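Long-range contacts in carbohydrate-binding protein (Flavonifractor plautii, PDB 6N1B), which probably removes the acetyl group from the N-acetylgalactosamine of the blood group A antigen, leaving galactosamine, and is captured here with the blood group B trisaccharide: residues G229-Q234 and G293-G298; W221-G226 and L268-Q273. One frame throughout, in Å; residues are numbered along the deposited sequence.

Contact 1. Residues G229-Q234 and G293-G298; sequences GYQNGQ and GRNPDG. With GAL (beta-D-galactopyranose), chain B; GLA (alpha-D-galactopyranose), chain C.
The hydroxyl of Tyr230 gives its proton to Asp297, with OH to OD1 at 2.6 Å, the shortest polar bond between 229-234 and 293-298. The phenol reaches the anti side of the carboxylate, about 20° out of its plane, and the Tyr230 ring and the carboxylate plane are turned 51° apart. With OD1 near the ring plane, the carboxylate occupies the edge and the two faces meet other partners. Pro296 lies over one: its CD sits 3.5 Å from the Tyr230 ring centroid, almost on the normal, a CH-pi contact. The opposite face carries beta-galactose, whose C6 stands 3.6 Å from Tyr230 CD2, displaced toward the rim. The ring is thus held between proline and sugar. With CG anti to the backbone N (chi1 -162°), the ring end is brought up against Pro296 and Asp297, while the peptide N of Tyr230 donates to O6 of alpha-galactose at 2.9 Å.

Gln231 and Asn295 lie side by side with their amide planes nearly perpendicular; Asn295 ND2 donates to Gln231 OE1 at 3.0 Å. The other end of the Asn295 amide, OD1, accepts from the backbone N of Asp297 at 2.9 Å, an Asx turn that fixes the amide's rotation. At the exposed end, Gln234 NE2 meets Gly293 O at 3.1 Å, in the carbonyl plane on a lone pair and nearly straight, and it also bonds Phe291 O. A water donates to both Gln231 O and Arg294 O, joining the backbones.

Tyr230 belongs to the glycan pocket, and Trp271 meets its ring edge-to-face. Both segments are loops: 229-234 links strand 217-224 to strand 237-243, while the loop 293-298 links strand 283-291 to strand 300-306, so the contact joins two successive antiparallel sheets, with strand 269-278 touched by Gln234 and Pro296.

Contact 2. Residues W221-G226 and L268-Q273; sequences WANNTG and LAPWHQ. With CA (calcium ion), chain D; GLA (alpha-D-galactopyranose), chain C.
Asn223 lays its amide over the backbone of Pro270 and Trp271, with OD1 against Pro270 CG at 3.5 Å and ND2 shared between two carbonyls. The bond to Trp271 O is the sounder, at 2.9 Å from Asn223 ND2, though the nitrogen is tilted 33° from the carbonyl plane; the one from ND2 to Pro270 O, at 3.0 Å, is weak, and Asn236 ND2 serves Pro270 O as well. Trp271 O is gripped a second time from the opposite face of its plane by His272 ND1, 2.7 Å away, which fixes the imidazole's rotation. Trp271 and His272 both face Gln289 of strand 283-291, a classic beta bulge at the corner of strand 269-278, in a fold whose successive four-stranded antiparallel sheets are consistent with a beta-propeller. His272 NE2 thus binds calcium at 2.1 Å; four waters and Asp120 complete the ligands. With CG anti to the backbone N (chi1 -180°), the Trp271 indole lines the glycan pocket, where its CH2 comes 3.6 Å from O5 of alpha-galactose while NE1 bonds Tyr335 OH. Thr225 CG2 meets the indole at CZ3, 4.0 Å away, as Thr225 OG1 bonds Tyr202 O.

In the fold
Read from the N terminus, the four segments alternate: 221-226, 229-234, 268-273, 293-298. Contact 2 closes a loop with 41 residues between its segments and contact 1 one with 58, and the two loops cross. Each joins the sheet of strands 207-212, 217-224, 237-243 and 253-254 to the next, which runs from 269-278 to 313-314; contact 2 works from the strands and contact 1 from the loops that follow strands 217-224 and 283-291. Their centres are 10 Å apart and they touch directly: Pro296 CG packs on Trp271 CG at 3.5 Å, and Gln234 OE1 on Ala269 CB at 3.4 Å. Both contacts reach the same alpha-galactose, so the seam between these sheets forms part of the glycan pocket.

Contact 1. Residues G229-Q234 and G293-G298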
loop_
_atom_site.group_PDB
_atom_site.type_symbol
_atom_site.label_atom_id
_atom_site.label_comp_id
_atom_site.label_asym_id
_atom_site.label_seq_id
_atom_site.Cartn_x
_atom_site.Cartn_y
_atom_site.Cartn_z
ATOM N N GLY A 229 -9.296 12.875 9.138
ATOM C CA GLY A 229 -9.213 11.458 8.885
ATOM C C GLY A 229 -10.364 10.931 8.021
ATOM O O GLY A 229 -10.745 11.545 7.027
ATOM N N TYR A 230 -10.918 9.799 8.460
ATOM C CA TYR A 230 -11.881 9.004 7.646
ATOM C C TYR A 230 -13.129 9.797 7.200
ATOM O O TYR A 230 -13.631 9.609 6.118
ATOM C CB TYR A 230 -12.285 7.717 8.414
ATOM C CG TYR A 230 -12.890 6.639 7.592
ATOM C CD1 TYR A 230 -12.106 5.782 6.847
ATOM C CD2 TYR A 230 -14.260 6.471 7.496
ATOM C CE1 TYR A 230 -12.635 4.749 6.089
ATOM C CE2 TYR A 230 -14.811 5.434 6.801
ATOM C CZ TYR A 230 -13.997 4.555 6.088
ATOM O OH TYR A 230 -14.602 3.517 5.296
ATOM N N GLN A 231 -13.602 10.702 8.129
ATOM C CA GLN A 231 -14.817 11.505 7.773
ATOM C C GLN A 231 -14.525 12.829 7.081
ATOM O O GLN A 231 -15.464 13.578 6.813
ATOM C CB GLN A 231 -15.660 11.743 9.015
ATOM C CG GLN A 231 -16.082 10.481 9.729
ATOM C CD GLN A 231 -17.007 9.547 8.950
ATOM O OE1 GLN A 231 -17.684 9.952 8.049
ATOM N NE2 GLN A 231 -16.942 8.206 9.293
ATOM N N ASN A 232 -13.264 13.098 6.744
ATOM C CA ASN A 232 -12.933 14.321 6.004
ATOM C C ASN A 232 -13.571 14.314 4.645
ATOM O O ASN A 232 -13.949 15.415 4.104
ATOM C CB ASN A 232 -11.418 14.526 5.966
ATOM C CG ASN A 232 -10.996 15.924 5.612
ATOM O OD1 ASN A 232 -10.211 16.132 4.559
ATOM N ND2 ASN A 232 -11.349 16.849 6.448
ATOM N N GLY A 233 -13.639 13.162 4.006
ATOM C CA GLY A 233 -14.399 13.030 2.781
ATOM C C GLY A 233 -13.939 13.785 1.591
ATOM O O GLY A 233 -12.763 13.726 1.186
ATOM N N GLN A 234 -14.876 14.540 0.952
ATOM C CA GLN A 234 -14.642 15.262 -0.301
ATOM C C GLN A 234 -13.656 16.439 -0.110
ATOM O O GLN A 234 -13.259 17.005 -1.095
ATOM C CB GLN A 234 -15.984 15.707 -0.894
ATOM C CG GLN A 234 -16.836 14.571 -1.424
ATOM C CD GLN A 234 -16.169 13.773 -2.521
ATOM O OE1 GLN A 234 -15.537 14.323 -3.425
ATOM N NE2 GLN A 234 -16.344 12.397 -2.400
ATOM N N GLY A 293 -18.965 9.563 -2.003
ATOM C CA GLY A 293 -19.798 10.052 -0.889
ATOM C C GLY A 293 -19.041 10.748 0.231
ATOM O O GLY A 293 -18.010 11.415 -0.026
ATOM N N ARG A 294 -19.555 10.613 1.440
ATOM C CA ARG A 294 -19.065 11.385 2.573
ATOM C C ARG A 294 -17.771 10.798 3.192
ATOM O O ARG A 294 -17.099 11.451 3.941
ATOM C CB ARG A 294 -20.158 11.460 3.688
ATOM C CG ARG A 294 -21.282 12.460 3.361
ATOM C CD ARG A 294 -22.174 12.874 4.531
ATOM N NE ARG A 294 -22.499 11.716 5.350
ATOM C CZ ARG A 294 -22.736 11.729 6.690
ATOM N NH1 ARG A 294 -22.593 12.815 7.445
ATOM N NH2 ARG A 294 -23.049 10.616 7.327
ATOM N N ASN A 295 -17.526 9.494 2.925
ATOM C CA ASN A 295 -16.383 8.821 3.475
ATOM C C ASN A 295 -16.058 7.574 2.607
ATOM O O ASN A 295 -16.781 7.284 1.699
ATOM C CB ASN A 295 -16.598 8.517 4.994
ATOM C CG ASN A 295 -17.801 7.609 5.184
ATOM O OD1 ASN A 295 -17.976 6.656 4.424
ATOM N ND2 ASN A 295 -18.623 7.927 6.103
ATOM N N PRO A 296 -14.950 6.892 2.949
ATOM C CA PRO A 296 -14.610 5.691 2.134
ATOM C C PRO A 296 -15.450 4.444 2.303
ATOM O O PRO A 296 -15.128 3.471 1.657
ATOM C CB PRO A 296 -13.169 5.405 2.509
ATOM C CG PRO A 296 -12.608 6.714 3.118
ATOM C CD PRO A 296 -13.829 7.327 3.758
ATOM N N ASP A 297 -16.556 4.489 3.040
ATOM C CA ASP A 297 -17.417 3.307 3.060
ATOM C C ASP A 297 -17.886 2.961 1.692
ATOM O O ASP A 297 -18.265 3.820 0.903
ATOM C CB ASP A 297 -18.615 3.517 3.972
ATOM C CG ASP A 297 -18.292 3.615 5.444
ATOM O OD1 ASP A 297 -17.161 3.281 5.874
ATOM O OD2 ASP A 297 -19.274 3.870 6.193
ATOM N N GLY A 298 -17.778 1.663 1.325
ATOM C CA GLY A 298 -18.149 1.275 -0.070
ATOM C C GLY A 298 -17.177 1.685 -1.127
ATOM O O GLY A 298 -17.490 1.645 -2.308
HETATM C C1 GAL B . -12.089 4.646 13.081
HETATM C C2 GAL B . -10.700 4.247 12.594
HETATM C C3 GAL B . -10.531 4.726 11.155
HETATM C C4 GAL B . -11.591 4.239 10.181
HETATM C C5 GAL B . -12.908 4.587 10.853
HETATM C C6 GAL B . -13.991 3.885 10.041
HETATM O O1 GAL B . -12.260 4.196 14.404
HETATM O O2 GAL B . -9.689 4.923 13.434
HETATM O O3 GAL B . -9.117 4.312 10.756
HETATM O O4 GAL B . -11.374 2.817 10.088
HETATM O O5 GAL B . -12.979 3.996 12.159
HETATM O O6 GAL B . -15.233 4.406 10.494
HETATM C C1 GLA C . -8.705 4.815 9.479
HETATM C C2 GLA C . -7.249 4.391 9.089
HETATM C C3 GLA C . -6.265 4.924 10.143
HETATM C C4 GLA C . -6.417 6.475 10.358
HETATM C C5 GLA C . -7.919 6.841 10.568
HETATM C C6 GLA C . -8.168 8.289 10.437
HETATM O O2 GLA C . -7.241 2.915 9.089
HETATM O O3 GLA C . -4.735 4.471 9.801
HETATM O O4 GLA C . -5.896 7.049 9.219
HETATM O O5 GLA C . -8.777 6.287 9.476
HETATM O O6 GLA C . -9.580 8.673 10.730
HETATM O O HOH W 1 -17.473 13.948 4.827
#

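Contact 2. Residues W221-G226 and L268-Q273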
loop_
_atom_site.group_PDB
_atom_site.type_symbol
_atom_site.label_atom_id
_atom_site.label_comp_id
_atom_site.label_asym_id
_atom_site.label_seq_id
_atom_site.Cartn_x
_atom_site.Cartn_y
_atom_site.Cartn_z
ATOM N N TRP A 221 3.762 10.405 -2.770
ATOM C CA TRP A 221 2.417 10.932 -2.780
ATOM C C TRP A 221 1.665 10.465 -1.536
ATOM O O TRP A 221 1.858 9.330 -1.071
ATOM C CB TRP A 221 1.622 10.443 -3.978
ATOM C CG TRP A 221 2.165 10.872 -5.326
ATOM C CD1 TRP A 221 1.743 11.918 -6.108
ATOM C CD2 TRP A 221 3.198 10.205 -6.125
ATOM N NE1 TRP A 221 2.443 11.960 -7.272
ATOM C CE2 TRP A 221 3.341 10.921 -7.326
ATOM C CE3 TRP A 221 4.036 9.151 -5.908
ATOM C CZ2 TRP A 221 4.242 10.565 -8.308
ATOM C CZ3 TRP A 221 4.949 8.795 -6.874
ATOM C CH2 TRP A 221 5.060 9.478 -8.052
ATOM N N ALA A 222 0.880 11.340 -0.949
ATOM C CA ALA A 222 0.130 11.010 0.239
ATOM C C ALA A 222 -1.204 11.754 0.214
ATOM O O ALA A 222 -1.337 12.770 -0.482
ATOM C CB ALA A 222 0.914 11.335 1.528
ATOM N N ASN A 223 -2.198 11.246 0.967
ATOM C CA ASN A 223 -3.521 11.890 1.020
ATOM C C ASN A 223 -3.627 12.748 2.270
ATOM O O ASN A 223 -3.419 12.305 3.406
ATOM C CB ASN A 223 -4.609 10.830 0.974
ATOM C CG ASN A 223 -5.976 11.376 0.966
ATOM O OD1 ASN A 223 -6.186 12.519 0.482
ATOM N ND2 ASN A 223 -6.944 10.604 1.418
ATOM N N ASN A 224 -3.954 14.038 2.034
ATOM C CA ASN A 224 -4.109 15.041 3.123
ATOM C C ASN A 224 -5.573 15.072 3.581
ATOM O O ASN A 224 -6.437 15.565 2.786
ATOM C CB ASN A 224 -3.648 16.365 2.627
ATOM C CG ASN A 224 -3.554 17.391 3.719
ATOM O OD1 ASN A 224 -4.458 17.384 4.624
ATOM N ND2 ASN A 224 -2.571 18.253 3.703
ATOM N N THR A 225 -5.831 14.477 4.741
ATOM C CA THR A 225 -7.179 14.514 5.354
ATOM C C THR A 225 -7.119 15.400 6.582
ATOM O O THR A 225 -7.985 15.327 7.483
ATOM C CB THR A 225 -7.697 13.106 5.575
ATOM O OG1 THR A 225 -7.221 12.515 6.797
ATOM C CG2 THR A 225 -7.433 12.203 4.437
ATOM N N GLY A 226 -6.160 16.290 6.612
ATOM C CA GLY A 226 -6.020 17.247 7.705
ATOM C C GLY A 226 -5.817 16.593 9.055
ATOM O O GLY A 226 -5.121 15.584 9.168
ATOM N N LEU A 268 -14.976 12.160 -7.602
ATOM C CA LEU A 268 -14.362 11.191 -6.677
ATOM C C LEU A 268 -13.301 11.849 -5.848
ATOM O O LEU A 268 -12.565 12.736 -6.315
ATOM C CB LEU A 268 -13.774 10.012 -7.526
ATOM C CG LEU A 268 -14.849 9.163 -8.240
ATOM C CD1 LEU A 268 -14.223 8.487 -9.404
ATOM C CD2 LEU A 268 -15.385 8.206 -7.234
ATOM N N ALA A 269 -13.138 11.379 -4.619
ATOM C CA ALA A 269 -12.148 11.870 -3.688
ATOM C C ALA A 269 -11.230 10.741 -3.246
ATOM O O ALA A 269 -11.657 9.580 -3.154
ATOM C CB ALA A 269 -12.823 12.454 -2.445
ATOM N N PRO A 270 -9.971 11.064 -2.955
ATOM C CA PRO A 270 -9.012 10.042 -2.608
ATOM C C PRO A 270 -9.182 9.590 -1.156
ATOM O O PRO A 270 -9.441 10.354 -0.251
ATOM C CB PRO A 270 -7.648 10.723 -2.774
ATOM C CG PRO A 270 -7.975 12.208 -2.492
ATOM C CD PRO A 270 -9.363 12.369 -3.067
ATOM N N TRP A 271 -8.856 8.288 -0.939
ATOM C CA TRP A 271 -8.563 7.778 0.401
ATOM C C TRP A 271 -7.158 7.269 0.534
ATOM O O TRP A 271 -6.342 7.768 1.339
ATOM C CB TRP A 271 -9.586 6.677 0.906
ATOM C CG TRP A 271 -9.260 6.179 2.290
ATOM C CD1 TRP A 271 -8.906 4.868 2.631
ATOM C CD2 TRP A 271 -9.124 6.961 3.493
ATOM N NE1 TRP A 271 -8.654 4.810 3.947
ATOM C CE2 TRP A 271 -8.792 6.052 4.534
ATOM C CE3 TRP A 271 -9.389 8.309 3.827
ATOM C CZ2 TRP A 271 -8.595 6.423 5.819
ATOM C CZ3 TRP A 271 -9.204 8.675 5.150
ATOM C CH2 TRP A 271 -8.809 7.779 6.150
ATOM N N HIS A 272 -6.787 6.236 -0.243
ATOM C CA HIS A 272 -5.494 5.581 -0.169
ATOM C C HIS A 272 -5.062 5.304 -1.616
ATOM O O HIS A 272 -5.890 5.247 -2.531
ATOM C CB HIS A 272 -5.528 4.295 0.670
ATOM C CG HIS A 272 -5.439 4.415 2.117
ATOM N ND1 HIS A 272 -5.663 5.572 2.829
ATOM C CD2 HIS A 272 -5.133 3.462 3.045
ATOM C CE1 HIS A 272 -5.451 5.329 4.128
ATOM N NE2 HIS A 272 -5.121 4.064 4.305
ATOM N N GLN A 273 -3.756 5.105 -1.851
ATOM C CA GLN A 273 -3.263 4.976 -3.240
ATOM C C GLN A 273 -1.888 4.315 -3.295
ATOM O O GLN A 273 -1.149 4.335 -2.321
ATOM C CB GLN A 273 -3.180 6.342 -3.925
ATOM C CG GLN A 273 -2.292 7.371 -3.191
ATOM C CD GLN A 273 -2.939 8.059 -1.993
ATOM O OE1 GLN A 273 -4.151 8.421 -2.046
ATOM N NE2 GLN A 273 -2.142 8.273 -0.904
HETATM CA CA CA D . -4.645 3.259 6.177
HETATM C C1 GLA C . -8.705 4.815 9.479
HETATM C C2 GLA C . -7.249 4.391 9.089
HETATM C C3 GLA C . -6.265 4.924 10.143
HETATM C C4 GLA C . -6.417 6.475 10.358
HETATM C C5 GLA C . -7.919 6.841 10.568
HETATM C C6 GLA C . -8.168 8.289 10.437
HETATM O O2 GLA C . -7.241 2.915 9.089
HETATM O O3 GLA C . -4.735 4.471 9.801
HETATM O O4 GLA C . -5.896 7.049 9.219
HETATM O O5 GLA C . -8.777 6.287 9.476
HETATM O O6 GLA C . -9.580 8.673 10.730
HETATM O O HOH W 2 -6.481 2.931 6.901
HETATM O O HOH W 3 -4.441 1.250 5.430
HETATM O O HOH W 4 -4.600 2.467 8.170
HETATM O O HOH W 5 -4.617 5.260 6.939
#